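Local coordinates for 2-oxoadipate dioxygenase/decarboxylase, chloroplastic/amyloplastic (Oryza sativa, PDB 6W1K), which catalyses the iron(II)-dependent decarboxylation and hydroxylation of 2-oxoadipate to D-2-hydroxyglutarate, a step of plant lysine catabolism, at residues Tyr265-Glu270 against Asp300-Ser305; Gly229-Ser234 against Leu238-Ser243; Lys215-Glu218 against Lys223-Ser226; Leu90-Lys95 against Arg121-Glu126. All blocks are in the same frame, centred on the assembly; numbering follows the deposited sequence.

Contact 1 (Tyr265-Glu270 against Asp300-Ser305). With NI (nickel (II) ion), chain E; OOG (2-oxoadipic acid), chain F.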
loop_
_atom_site.group_PDB
_atom_site.type_symbol
_atom_site.label_atom_id
_atom_site.label_comp_id
_atom_site.label_asym_id
_atom_site.label_seq_id
_atom_site.Cartn_x
_atom_site.Cartn_y
_atom_site.Cartn_z
ATOM N N TYR A 265 -6.153 -3.713 4.282
ATOM C CA TYR A 265 -6.175 -2.955 5.517
ATOM C C TYR A 265 -5.959 -1.502 5.154
ATOM O O TYR A 265 -5.887 -1.146 3.973
ATOM C CB TYR A 265 -5.122 -3.453 6.505
ATOM C CG TYR A 265 -3.661 -3.316 6.069
ATOM C CD1 TYR A 265 -3.047 -4.316 5.337
ATOM C CD2 TYR A 265 -2.895 -2.214 6.423
ATOM C CE1 TYR A 265 -1.737 -4.236 4.956
ATOM C CE2 TYR A 265 -1.564 -2.123 6.033
ATOM C CZ TYR A 265 -0.998 -3.146 5.295
ATOM O OH TYR A 265 0.315 -3.108 4.894
ATOM N N ILE A 266 -5.906 -0.642 6.163
ATOM C CA ILE A 266 -5.643 0.774 5.938
ATOM C C ILE A 266 -4.544 1.223 6.893
ATOM O O ILE A 266 -4.471 0.767 8.040
ATOM C CB ILE A 266 -6.930 1.627 6.089
ATOM C CG1 ILE A 266 -6.637 3.090 5.725
ATOM C CG2 ILE A 266 -7.535 1.545 7.500
ATOM C CD1 ILE A 266 -7.900 3.983 5.484
ATOM N N GLU A 267 -3.673 2.104 6.410
ATOM C CA GLU A 267 -2.549 2.604 7.184
ATOM C C GLU A 267 -2.729 4.102 7.429
ATOM O O GLU A 267 -3.505 4.789 6.744
ATOM C CB GLU A 267 -1.232 2.278 6.458
ATOM C CG GLU A 267 0.012 2.754 7.149
ATOM C CD GLU A 267 1.216 2.793 6.211
ATOM O OE1 GLU A 267 1.395 1.830 5.450
ATOM O OE2 GLU A 267 1.983 3.789 6.226
ATOM N N PHE A 268 -2.069 4.575 8.491
ATOM C CA PHE A 268 -2.014 5.985 8.873
ATOM C C PHE A 268 -0.556 6.365 9.101
ATOM O O PHE A 268 0.194 5.626 9.749
ATOM C CB PHE A 268 -2.862 6.234 10.122
ATOM C CG PHE A 268 -4.032 5.296 10.238
ATOM C CD1 PHE A 268 -5.132 5.421 9.398
ATOM C CD2 PHE A 268 -4.030 4.293 11.200
ATOM C CE1 PHE A 268 -6.219 4.553 9.516
ATOM C CE2 PHE A 268 -5.099 3.425 11.326
ATOM C CZ PHE A 268 -6.193 3.542 10.480
ATOM N N ALA A 269 -0.142 7.487 8.529
ATOM C CA ALA A 269 1.264 7.849 8.559
ATOM C C ALA A 269 1.431 9.324 8.856
ATOM O O ALA A 269 0.685 10.174 8.349
ATOM C CB ALA A 269 1.959 7.493 7.240
ATOM N N GLU A 270 2.420 9.620 9.688
ATOM C CA GLU A 270 2.814 10.993 9.979
ATOM C C GLU A 270 4.258 11.170 9.546
ATOM O O GLU A 270 5.131 10.402 9.965
ATOM C CB GLU A 270 2.677 11.333 11.469
ATOM C CG GLU A 270 2.926 12.845 11.760
ATOM C CD GLU A 270 2.472 13.309 13.152
ATOM O OE1 GLU A 270 1.812 12.529 13.857
ATOM O OE2 GLU A 270 2.788 14.464 13.539
ATOM N N ASP A 300 8.680 -3.716 7.590
ATOM C CA ASP A 300 8.747 -5.131 7.934
ATOM C C ASP A 300 7.588 -5.534 8.829
ATOM O O ASP A 300 7.022 -6.610 8.657
ATOM C CB ASP A 300 10.082 -5.458 8.612
ATOM C CG ASP A 300 10.341 -6.962 8.739
ATOM O OD1 ASP A 300 9.941 -7.742 7.848
ATOM O OD2 ASP A 300 10.971 -7.373 9.739
ATOM N N LYS A 301 7.193 -4.672 9.764
ATOM C CA LYS A 301 6.143 -5.026 10.713
ATOM C C LYS A 301 4.753 -4.714 10.172
ATOM O O LYS A 301 3.779 -5.384 10.534
ATOM C CB LYS A 301 6.373 -4.289 12.036
ATOM C CG LYS A 301 7.744 -4.549 12.694
ATOM C CD LYS A 301 7.815 -5.979 13.288
ATOM C CE LYS A 301 9.225 -6.328 13.827
ATOM N NZ LYS A 301 9.910 -7.384 13.010
ATOM N N ILE A 302 4.648 -3.740 9.278
ATOM C CA ILE A 302 3.356 -3.388 8.702
ATOM C C ILE A 302 2.889 -4.472 7.745
ATOM O O ILE A 302 1.682 -4.698 7.613
ATOM C CB ILE A 302 3.447 -2.011 8.010
ATOM C CG1 ILE A 302 3.714 -0.930 9.056
ATOM C CG2 ILE A 302 2.163 -1.660 7.254
ATOM C CD1 ILE A 302 4.081 0.431 8.473
ATOM N N PHE A 303 3.829 -5.194 7.100
ATOM C CA PHE A 303 3.450 -6.332 6.258
ATOM C C PHE A 303 2.566 -7.314 7.026
ATOM O O PHE A 303 1.772 -8.048 6.430
ATOM C CB PHE A 303 4.685 -7.109 5.746
ATOM C CG PHE A 303 5.321 -6.524 4.508
ATOM C CD1 PHE A 303 4.617 -6.450 3.307
ATOM C CD2 PHE A 303 6.627 -6.066 4.541
ATOM C CE1 PHE A 303 5.201 -5.911 2.173
ATOM C CE2 PHE A 303 7.220 -5.510 3.407
ATOM C CZ PHE A 303 6.505 -5.437 2.221
ATOM N N GLU A 304 2.721 -7.363 8.341
ATOM C CA GLU A 304 2.041 -8.354 9.147
ATOM C C GLU A 304 0.608 -7.967 9.493
ATOM O O GLU A 304 -0.089 -8.744 10.170
ATOM C CB GLU A 304 2.879 -8.619 10.401
ATOM C CG GLU A 304 4.236 -9.254 10.046
ATOM C CD GLU A 304 5.038 -9.702 11.247
ATOM O OE1 GLU A 304 4.420 -10.191 12.219
ATOM O OE2 GLU A 304 6.288 -9.565 11.204
ATOM N N SER A 305 0.127 -6.831 8.998
ATOM C CA SER A 305 -1.280 -6.486 9.157
ATOM C C SER A 305 -2.195 -7.535 8.546
ATOM O O SER A 305 -3.349 -7.653 8.967
ATOM C CB SER A 305 -1.544 -5.129 8.524
ATOM O OG SER A 305 -0.701 -4.148 9.114
HETATM NI NI NI E . 2.126 1.421 3.740
HETATM C C2 OOG F . 3.309 -3.097 2.274
HETATM C C3 OOG F . 3.813 -2.862 3.699
HETATM C C4 OOG F . 4.896 -1.777 3.706
HETATM C C6 OOG F . 4.911 0.767 4.440
HETATM O O4 OOG F . 6.114 0.708 4.797
HETATM O O3 OOG F . 4.223 1.768 4.738
HETATM C C5 OOG F . 4.288 -0.376 3.647
HETATM C C1 OOG F . 2.394 -4.326 2.184
HETATM O O1 OOG F . 2.178 -4.830 1.137
HETATM O O2 OOG F . 1.794 -4.874 3.319
HETATM O O5 OOG F . 3.333 -0.163 2.988
#
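The metal and substrate site of this dioxygenase lies at this contact, where Y265 and E267 of one strand meet I302 of helix 296-302 and S305 of the 3-10 segment that follows. CB of S305 sits over the centre of one face of the Y265 ring. S305 CB is 3.5 Å from the centroid of the Y265 ring and only 6° off the normal, a CH-pi contact. The I302 side chain crosses Y265 at about a right angle, with I302 CG2 3.3 Å from Y265 OH. Y265 OH donates to O2 of the distal carboxylate of 2-oxoadipate at 2.8 Å, and the oxygen lies at the ring edge, in its plane. F303 lays a ring face against the substrate chain, with C3 of the ligand offset toward the rim. The extended E267 chain reaches the metal, and E267 OE1 binds nickel at 1.9 Å. E267 OE2 accepts from Q241 NE2. H59 and H195 complete a two-histidine, one-carboxylate triad, and the 2-oxo acid end chelates the metal through O3 and O5. Nickel occupies the place of the native iron. S305 OG donates to I302 O at 2.9 Å, on a lone pair that lies in the carbonyl plane, and is also hydrogen-bonded to S243 OG and N225 ND2. Strand 258-271 runs between strands 195-199 and 239-243, and helix 38-51 packs on I266 and F268.

Contact 2 (Gly229-Ser234 against Leu238-Ser243); sequences GILKVS and LLQQSS. With OOG (2-oxoadipic acid), chain F.
K232 and Q241 form the hydrogen-bonded pair of an antiparallel beta hairpin, and V233 and Q240 form the non-hydrogen-bonded pair next to it. K232 N donates to Q241 O at 2.8 Å, and Q241 N returns a bond of the same length to K232 O. S234 N donates to L239 O to continue the ladder. Beside it, S234 OG accepts the N-H of L239 at 3.0 Å. With chi1 at 56°, that hydroxyl stands between its own backbone N and carbonyl carbon, facing L239. It also bonds to D236 in the turn. On the V233 and Q240 side of the sheet, L231 and Q240 cross obliquely, with L231 CD2 3.7 Å from Q240 OE1. Q240 NE2 bonds to G237 O. Helix 210-219 packs against both side chains. Q241 points from the other face into the 2-oxoadipate pocket. Q241 NE2 makes a weak, bent bond to ligand O3, 2.7 Å long with 127° at the hydrogen. The amide is held from both ends, by E267 at NE2 and by N298, which donates to OE1. Such support probably fixes the rotation of the amide beside the metal. On the same face the K232 chain bends at chi2, which brings K232 NZ back to G229 O at 2.7 Å. K232 NZ also donates to water 2 at 2.8 Å, and this water hydrogen-bonds to S243 OG.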
loop_
_atom_site.group_PDB
_atom_site.type_symbol
_atom_site.label_atom_id
_atom_site.label_comp_id
_atom_site.label_asym_id
_atom_site.label_seq_id
_atom_site.Cartn_x
_atom_site.Cartn_y
_atom_site.Cartn_z
ATOM N N GLY A 229 4.584 -2.898 18.446
ATOM C CA GLY A 229 3.820 -1.777 18.936
ATOM C C GLY A 229 2.825 -1.267 17.912
ATOM O O GLY A 229 2.931 -1.511 16.710
ATOM N N ILE A 230 1.834 -0.528 18.408
ATOM C CA ILE A 230 0.839 0.010 17.495
ATOM C C ILE A 230 1.406 1.143 16.652
ATOM O O ILE A 230 0.841 1.464 15.605
ATOM C CB ILE A 230 -0.416 0.477 18.256
ATOM C CG1 ILE A 230 -0.057 1.492 19.343
ATOM C CG2 ILE A 230 -1.149 -0.741 18.885
ATOM C CD1 ILE A 230 -1.269 2.268 19.852
ATOM N N LEU A 231 2.508 1.750 17.069
ATOM C CA LEU A 231 3.106 2.871 16.350
ATOM C C LEU A 231 4.539 2.507 15.983
ATOM O O LEU A 231 5.396 2.381 16.862
ATOM C CB LEU A 231 3.074 4.145 17.196
ATOM C CG LEU A 231 3.566 5.398 16.470
ATOM C CD1 LEU A 231 2.625 5.748 15.309
ATOM C CD2 LEU A 231 3.693 6.549 17.460
ATOM N N LYS A 232 4.793 2.346 14.693
ATOM C CA LYS A 232 6.135 2.091 14.189
ATOM C C LYS A 232 6.826 3.422 13.929
ATOM O O LYS A 232 6.335 4.236 13.138
ATOM C CB LYS A 232 6.073 1.267 12.901
ATOM C CG LYS A 232 5.729 -0.206 13.123
ATOM C CD LYS A 232 4.286 -0.395 13.544
ATOM C CE LYS A 232 3.808 -1.807 13.246
ATOM N NZ LYS A 232 2.646 -2.219 14.075
ATOM N N VAL A 233 7.986 3.607 14.534
ATOM C CA VAL A 233 8.734 4.851 14.448
ATOM C C VAL A 233 10.088 4.565 13.815
ATOM O O VAL A 233 10.829 3.689 14.281
ATOM C CB VAL A 233 8.920 5.502 15.832
ATOM C CG1 VAL A 233 9.803 6.728 15.690
ATOM C CG2 VAL A 233 7.576 5.840 16.474
ATOM N N SER A 234 10.343 5.373 12.775
ATOM C CA SER A 234 11.510 5.163 11.971
ATOM C C SER A 234 12.629 5.545 12.893
ATOM O O SER A 234 12.548 6.355 13.805
ATOM C CB SER A 234 11.618 5.924 10.753
ATOM O OG SER A 234 11.512 7.274 11.044
ATOM N N LEU A 238 11.251 10.450 12.327
ATOM C CA LEU A 238 10.478 11.340 11.462
ATOM C C LEU A 238 9.358 10.655 10.691
ATOM O O LEU A 238 8.475 11.348 10.166
ATOM C CB LEU A 238 11.419 12.024 10.462
ATOM C CG LEU A 238 12.622 12.702 11.133
ATOM C CD1 LEU A 238 13.509 13.372 10.088
ATOM C CD2 LEU A 238 12.204 13.711 12.208
ATOM N N LEU A 239 9.356 9.329 10.607
ATOM C CA LEU A 239 8.295 8.601 9.933
ATOM C C LEU A 239 7.641 7.683 10.954
ATOM O O LEU A 239 8.291 6.774 11.486
ATOM C CB LEU A 239 8.838 7.822 8.745
ATOM C CG LEU A 239 7.794 6.934 8.056
ATOM C CD1 LEU A 239 6.631 7.771 7.462
ATOM C CD2 LEU A 239 8.508 6.112 6.968
ATOM N N GLN A 240 6.371 7.941 11.242
ATOM C CA GLN A 240 5.619 7.202 12.249
ATOM C C GLN A 240 4.367 6.629 11.602
ATOM O O GLN A 240 3.591 7.357 10.971
ATOM C CB GLN A 240 5.277 8.112 13.435
ATOM C CG GLN A 240 6.441 8.994 13.865
ATOM C CD GLN A 240 6.244 9.635 15.239
ATOM O OE1 GLN A 240 5.163 9.573 15.825
ATOM N NE2 GLN A 240 7.298 10.267 15.749
ATOM N N GLN A 241 4.171 5.322 11.748
ATOM C CA GLN A 241 3.146 4.635 10.970
ATOM C C GLN A 241 2.371 3.679 11.852
ATOM O O GLN A 241 2.933 3.076 12.771
ATOM C CB GLN A 241 3.768 3.884 9.811
ATOM C CG GLN A 241 4.459 4.764 8.781
ATOM C CD GLN A 241 5.249 3.940 7.788
ATOM O OE1 GLN A 241 6.445 3.692 7.959
ATOM N NE2 GLN A 241 4.579 3.518 6.730
ATOM N N SER A 242 1.068 3.591 11.595
ATOM C CA SER A 242 0.194 2.603 12.224
ATOM C C SER A 242 -0.744 2.061 11.152
ATOM O O SER A 242 -0.878 2.641 10.070
ATOM C CB SER A 242 -0.581 3.207 13.398
ATOM O OG SER A 242 -1.343 4.312 12.969
ATOM N N SER A 243 -1.390 0.931 11.447
ATOM C CA SER A 243 -2.216 0.248 10.456
ATOM C C SER A 243 -3.262 -0.593 11.176
ATOM O O SER A 243 -3.028 -1.060 12.289
ATOM C CB SER A 243 -1.413 -0.676 9.532
ATOM O OG SER A 243 -0.858 -1.763 10.233
HETATM C C2 OOG F . 3.309 -3.097 2.274
HETATM C C3 OOG F . 3.813 -2.862 3.699
HETATM C C4 OOG F . 4.896 -1.777 3.706
HETATM C C6 OOG F . 4.911 0.767 4.440
HETATM O O4 OOG F . 6.114 0.708 4.797
HETATM O O3 OOG F . 4.223 1.768 4.738
HETATM C C5 OOG F . 4.288 -0.376 3.647
HETATM C C1 OOG F . 2.394 -4.326 2.184
HETATM O O1 OOG F . 2.178 -4.830 1.137
HETATM O O2 OOG F . 1.794 -4.874 3.319
HETATM O O5 OOG F . 3.333 -0.163 2.988
HETATM O O HOH W 1 -0.255 -0.220 14.082
HETATM O O HOH W 2 1.160 -1.246 11.882
#

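Contact 3 (Lys215-Glu218 against Lys223-Ser226)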
loop_
_atom_site.group_PDB
_atom_site.type_symbol
_atom_site.label_atom_id
_atom_site.label_comp_id
_atom_site.label_asym_id
_atom_site.label_seq_id
_atom_site.Cartn_x
_atom_site.Cartn_y
_atom_site.Cartn_z
ATOM N N LYS A 215 -5.755 6.625 18.939
ATOM C CA LYS A 215 -6.762 6.480 19.988
ATOM C C LYS A 215 -8.168 6.702 19.428
ATOM O O LYS A 215 -9.123 6.040 19.845
ATOM C CB LYS A 215 -6.472 7.443 21.137
ATOM C CG LYS A 215 -7.500 7.404 22.261
ATOM C CD LYS A 215 -7.782 8.801 22.777
ATOM C CE LYS A 215 -8.189 8.808 24.258
ATOM N NZ LYS A 215 -8.873 7.546 24.698
ATOM N N PHE A 216 -8.312 7.622 18.475
ATOM C CA PHE A 216 -9.576 7.786 17.759
ATOM C C PHE A 216 -10.011 6.478 17.087
ATOM O O PHE A 216 -11.178 6.089 17.171
ATOM C CB PHE A 216 -9.425 8.930 16.739
ATOM C CG PHE A 216 -10.601 9.095 15.805
ATOM C CD1 PHE A 216 -10.560 8.561 14.515
ATOM C CD2 PHE A 216 -11.736 9.788 16.207
ATOM C CE1 PHE A 216 -11.631 8.694 13.651
ATOM C CE2 PHE A 216 -12.807 9.938 15.348
ATOM C CZ PHE A 216 -12.753 9.388 14.059
ATOM N N VAL A 217 -9.092 5.778 16.427
ATOM C CA VAL A 217 -9.471 4.544 15.749
ATOM C C VAL A 217 -9.854 3.478 16.766
ATOM O O VAL A 217 -10.882 2.801 16.624
ATOM C CB VAL A 217 -8.328 4.073 14.836
ATOM C CG1 VAL A 217 -8.598 2.663 14.301
ATOM C CG2 VAL A 217 -8.162 5.020 13.722
ATOM N N GLU A 218 -9.061 3.340 17.831
ATOM C CA GLU A 218 -9.344 2.318 18.835
ATOM C C GLU A 218 -10.633 2.606 19.589
ATOM O O GLU A 218 -11.334 1.671 20.009
ATOM C CB GLU A 218 -8.176 2.216 19.815
ATOM C CG GLU A 218 -6.893 1.654 19.201
ATOM C CD GLU A 218 -5.705 1.690 20.167
ATOM O OE1 GLU A 218 -5.588 2.656 20.961
ATOM O OE2 GLU A 218 -4.893 0.737 20.128
ATOM N N LYS A 223 -9.189 -2.472 15.612
ATOM C CA LYS A 223 -7.958 -3.028 16.176
ATOM C C LYS A 223 -6.762 -2.613 15.316
ATOM O O LYS A 223 -6.816 -2.821 14.109
ATOM C CB LYS A 223 -8.061 -4.550 16.212
ATOM C CG LYS A 223 -7.125 -5.228 17.194
ATOM C CD LYS A 223 -7.160 -6.734 17.124
ATOM C CE LYS A 223 -8.538 -7.298 17.387
ATOM N NZ LYS A 223 -9.019 -6.911 18.732
ATOM N N LEU A 224 -5.723 -2.057 15.921
ATOM C CA LEU A 224 -4.506 -1.726 15.208
ATOM C C LEU A 224 -3.522 -2.892 15.223
ATOM O O LEU A 224 -3.443 -3.645 16.191
ATOM C CB LEU A 224 -3.855 -0.498 15.848
ATOM C CG LEU A 224 -4.706 0.776 15.811
ATOM C CD1 LEU A 224 -4.054 1.922 16.579
ATOM C CD2 LEU A 224 -4.954 1.188 14.379
ATOM N N ASN A 225 -2.740 -3.006 14.145
ATOM C CA ASN A 225 -1.619 -3.943 14.100
ATOM C C ASN A 225 -0.738 -3.773 15.334
ATOM O O ASN A 225 -0.175 -2.699 15.554
ATOM C CB ASN A 225 -0.803 -3.696 12.823
ATOM C CG ASN A 225 0.373 -4.644 12.681
ATOM O OD1 ASN A 225 0.802 -5.252 13.650
ATOM N ND2 ASN A 225 0.896 -4.776 11.463
ATOM N N SER A 226 -0.586 -4.861 16.098
ATOM C CA SER A 226 0.110 -4.880 17.379
ATOM C C SER A 226 1.593 -5.191 17.274
ATOM O O SER A 226 2.295 -5.095 18.284
ATOM C CB SER A 226 -0.509 -5.939 18.325
ATOM O OG SER A 226 -0.158 -7.269 17.952
HETATM O O HOH W 3 -5.824 -1.566 18.854
#
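V217 and L224 make the tight part of this contact, between helix 210-219 and the loop that follows it. V217 CG1 touches L224 CD2 at 3.9 Å, branch against branch, as the two side chains cross at a slant. The valine torsion (chi1 170°) swings CG1 away from its own backbone N, and this branch is the one that meets the leucine. Both residues are buried. F268 of strand 258-271 packs on both, I43 of helix 38-51 adds to the cover on V217, and F222 lies against V217 too. The other methyl of L224, CD1, is turned to E218, which is exposed. There the extended E218 chain crosses the leucine at about a right angle. L224 CD1 lies 3.9 Å from E218 CG and 3.8 Å from E218 OE2, so the glutamate covers the leucine with its aliphatic part as well as its carboxylate. Its bond to the loop is indirect: water 3 donates to E218 OE2 at 2.8 Å and accepts from L224 N at 3.0 Å. One leucine thus serves both surroundings, with one methyl in the apolar core and the other against a hydrated carboxylate. This implies that van der Waals packing, by V217 and by the E218 chain, makes the direct contact, while the polar link goes through water.

Contact 4 (Leu90-Lys95 against Arg121-Glu126). With OOG (2-oxoadipic acid), chain F.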
loop_
_atom_site.group_PDB
_atom_site.type_symbol
_atom_site.label_atom_id
_atom_site.label_comp_id
_atom_site.label_asym_id
_atom_site.label_seq_id
_atom_site.Cartn_x
_atom_site.Cartn_y
_atom_site.Cartn_z
ATOM N N LEU A 90 13.930 -1.395 -1.097
ATOM C CA LEU A 90 13.985 -1.965 0.244
ATOM C C LEU A 90 14.026 -3.485 0.157
ATOM O O LEU A 90 13.346 -4.083 -0.689
ATOM C CB LEU A 90 12.756 -1.533 1.035
ATOM C CG LEU A 90 12.707 -0.061 1.446
ATOM C CD1 LEU A 90 12.350 0.806 0.263
ATOM C CD2 LEU A 90 11.709 0.139 2.576
ATOM N N ARG A 91 14.801 -4.116 1.035
ATOM C CA ARG A 91 14.910 -5.569 1.067
ATOM C C ARG A 91 14.415 -6.102 2.401
ATOM O O ARG A 91 14.678 -5.512 3.447
ATOM C CB ARG A 91 16.353 -6.003 0.815
ATOM C CG ARG A 91 16.871 -5.508 -0.520
ATOM C CD ARG A 91 18.108 -6.290 -0.992
ATOM N NE ARG A 91 18.154 -6.347 -2.457
ATOM C CZ ARG A 91 17.488 -7.230 -3.211
ATOM N NH1 ARG A 91 16.718 -8.169 -2.652
ATOM N NH2 ARG A 91 17.594 -7.170 -4.537
ATOM N N PHE A 92 13.711 -7.243 2.353
ATOM C CA PHE A 92 13.140 -7.900 3.530
ATOM C C PHE A 92 13.601 -9.340 3.503
ATOM O O PHE A 92 12.856 -10.227 3.054
ATOM C CB PHE A 92 11.618 -7.772 3.535
ATOM C CG PHE A 92 11.169 -6.372 3.482
ATOM C CD1 PHE A 92 11.012 -5.728 2.254
ATOM C CD2 PHE A 92 10.991 -5.639 4.646
ATOM C CE1 PHE A 92 10.661 -4.391 2.193
ATOM C CE2 PHE A 92 10.634 -4.296 4.584
ATOM C CZ PHE A 92 10.464 -3.682 3.349
ATOM N N PRO A 93 14.827 -9.622 3.987
ATOM C CA PRO A 93 15.381 -10.979 3.832
ATOM C C PRO A 93 14.561 -12.083 4.489
ATOM O O PRO A 93 14.404 -13.147 3.879
ATOM C CB PRO A 93 16.784 -10.882 4.475
ATOM C CG PRO A 93 17.117 -9.439 4.517
ATOM C CD PRO A 93 15.796 -8.687 4.598
ATOM N N ALA A 94 14.075 -11.894 5.723
ATOM C CA ALA A 94 13.363 -12.970 6.418
ATOM C C ALA A 94 12.077 -13.357 5.692
ATOM O O ALA A 94 11.707 -14.542 5.633
ATOM C CB ALA A 94 13.051 -12.545 7.856
ATOM N N LYS A 95 11.371 -12.375 5.161
ATOM C CA LYS A 95 10.140 -12.605 4.428
ATOM C C LYS A 95 10.365 -12.864 2.944
ATOM O O LYS A 95 9.396 -13.159 2.234
ATOM C CB LYS A 95 9.208 -11.408 4.583
ATOM C CG LYS A 95 8.658 -11.196 5.994
ATOM C CD LYS A 95 7.878 -9.849 6.060
ATOM C CE LYS A 95 7.005 -9.781 7.310
ATOM N NZ LYS A 95 7.855 -9.515 8.505
ATOM N N ARG A 121 2.170 8.514 -3.349
ATOM C CA ARG A 121 3.313 7.659 -3.616
ATOM C C ARG A 121 2.805 6.245 -3.859
ATOM O O ARG A 121 1.677 5.893 -3.502
ATOM C CB ARG A 121 4.317 7.692 -2.454
ATOM C CG ARG A 121 4.832 9.097 -2.063
ATOM C CD ARG A 121 5.446 8.989 -0.681
ATOM N NE ARG A 121 5.867 10.244 -0.083
ATOM C CZ ARG A 121 5.064 11.095 0.542
ATOM N NH1 ARG A 121 3.758 10.831 0.655
ATOM N NH2 ARG A 121 5.565 12.197 1.055
ATOM N N ILE A 122 3.635 5.425 -4.500
ATOM C CA ILE A 122 3.294 4.029 -4.740
ATOM C C ILE A 122 4.395 3.143 -4.168
ATOM O O ILE A 122 5.575 3.382 -4.410
ATOM C CB ILE A 122 3.084 3.719 -6.244
ATOM C CG1 ILE A 122 2.130 4.712 -6.904
ATOM C CG2 ILE A 122 2.568 2.291 -6.383
ATOM C CD1 ILE A 122 0.710 4.537 -6.557
ATOM N N PHE A 123 4.002 2.125 -3.403
ATOM C CA PHE A 123 4.909 1.157 -2.788
ATOM C C PHE A 123 4.542 -0.201 -3.390
ATOM O O PHE A 123 3.391 -0.622 -3.274
ATOM C CB PHE A 123 4.744 1.165 -1.256
ATOM C CG PHE A 123 5.728 0.308 -0.513
ATOM C CD1 PHE A 123 5.577 -1.084 -0.461
ATOM C CD2 PHE A 123 6.795 0.892 0.159
ATOM C CE1 PHE A 123 6.497 -1.876 0.249
ATOM C CE2 PHE A 123 7.718 0.115 0.862
ATOM C CZ PHE A 123 7.575 -1.268 0.901
ATOM N N ILE A 124 5.488 -0.853 -4.087
ATOM C CA ILE A 124 5.208 -2.114 -4.772
ATOM C C ILE A 124 6.244 -3.130 -4.308
ATOM O O ILE A 124 7.451 -2.888 -4.429
ATOM C CB ILE A 124 5.255 -2.000 -6.298
ATOM C CG1 ILE A 124 4.351 -0.857 -6.779
ATOM C CG2 ILE A 124 4.794 -3.303 -6.899
ATOM C CD1 ILE A 124 4.447 -0.546 -8.267
ATOM N N SER A 125 5.783 -4.226 -3.764
ATOM C CA SER A 125 6.681 -5.275 -3.303
ATOM C C SER A 125 6.490 -6.506 -4.188
ATOM O O SER A 125 5.500 -6.628 -4.927
ATOM C CB SER A 125 6.435 -5.568 -1.829
ATOM O OG SER A 125 5.120 -5.999 -1.609
ATOM N N GLU A 126 7.489 -7.385 -4.165
ATOM C CA GLU A 126 7.369 -8.677 -4.822
ATOM C C GLU A 126 7.976 -9.772 -3.956
ATOM O O GLU A 126 8.974 -9.558 -3.273
ATOM C CB GLU A 126 8.056 -8.689 -6.199
ATOM C CG GLU A 126 9.567 -8.548 -6.177
ATOM C CD GLU A 126 10.192 -8.366 -7.572
ATOM O OE1 GLU A 126 9.469 -8.147 -8.575
ATOM O OE2 GLU A 126 11.427 -8.434 -7.658
HETATM C C2 OOG F . 3.309 -3.097 2.274
HETATM C C3 OOG F . 3.813 -2.862 3.699
HETATM C C4 OOG F . 4.896 -1.777 3.706
HETATM C C6 OOG F . 4.911 0.767 4.440
HETATM O O4 OOG F . 6.114 0.708 4.797
HETATM O O3 OOG F . 4.223 1.768 4.738
HETATM C C5 OOG F . 4.288 -0.376 3.647
HETATM C C1 OOG F . 2.394 -4.326 2.184
HETATM O O1 OOG F . 2.178 -4.830 1.137
HETATM O O2 OOG F . 1.794 -4.874 3.319
HETATM O O5 OOG F . 3.333 -0.163 2.988
#
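L90 and F92 reach the ring of F123 through apolar contacts alone. The aliphatic one is between L90 CD2 and F123 CE2, at 4.3 Å. The aromatic one is between F92 CZ and F123 CZ, at 4.5 Å. Both partners come at the edge of the F123 ring, near its plane, and F123 CZ in turn approaches the F92 ring obliquely. These are light contacts. The two strands are not neighbours in the sheet, because strand 97-103 pairs with each of them, and A99 of that strand also touches F123. Contact with the ligand uses a face of F123. C4 of 2-oxoadipate lies over it, offset toward the rim, and the closest pair is F123 CE1 to ligand C4 at 3.8 Å. A chi1 of -174° turns the F123 ring away from its backbone N and out from the strand into the pocket. A further aromatic contact involves F303: F92 meets it edge-to-face, and F303 also touches F123. Salt bridges lie outside the contact itself: K95 to D300 and E304, R121 to D292 and E287. The chemistry implies an apolar wall: F123 packs on the methylene chain of the substrate, while L90 and F92 touch its edge.

In the fold
Along the chain the order is contact 4, contact 3, contact 2, contact 1, each closing before the next opens. Contacts 1, 2 and 4 reach the same mixed sheet and touch the same 2-oxoadipate. Contacts 1 and 2 have centres about 8 Å apart on neighbouring strands, 258-271 and 239-243. Contact 4 lies about 13 Å from contact 1 between centres, and K95 and F92 join it to the 300-305 segment. Contact 3 is peripheral, with its centre about 24 Å from that of contact 4. The substrate pocket is therefore assembled from parts distant in sequence, with the loop after helix 210-219 joined to contacts 1 and 2 through N225 and L224.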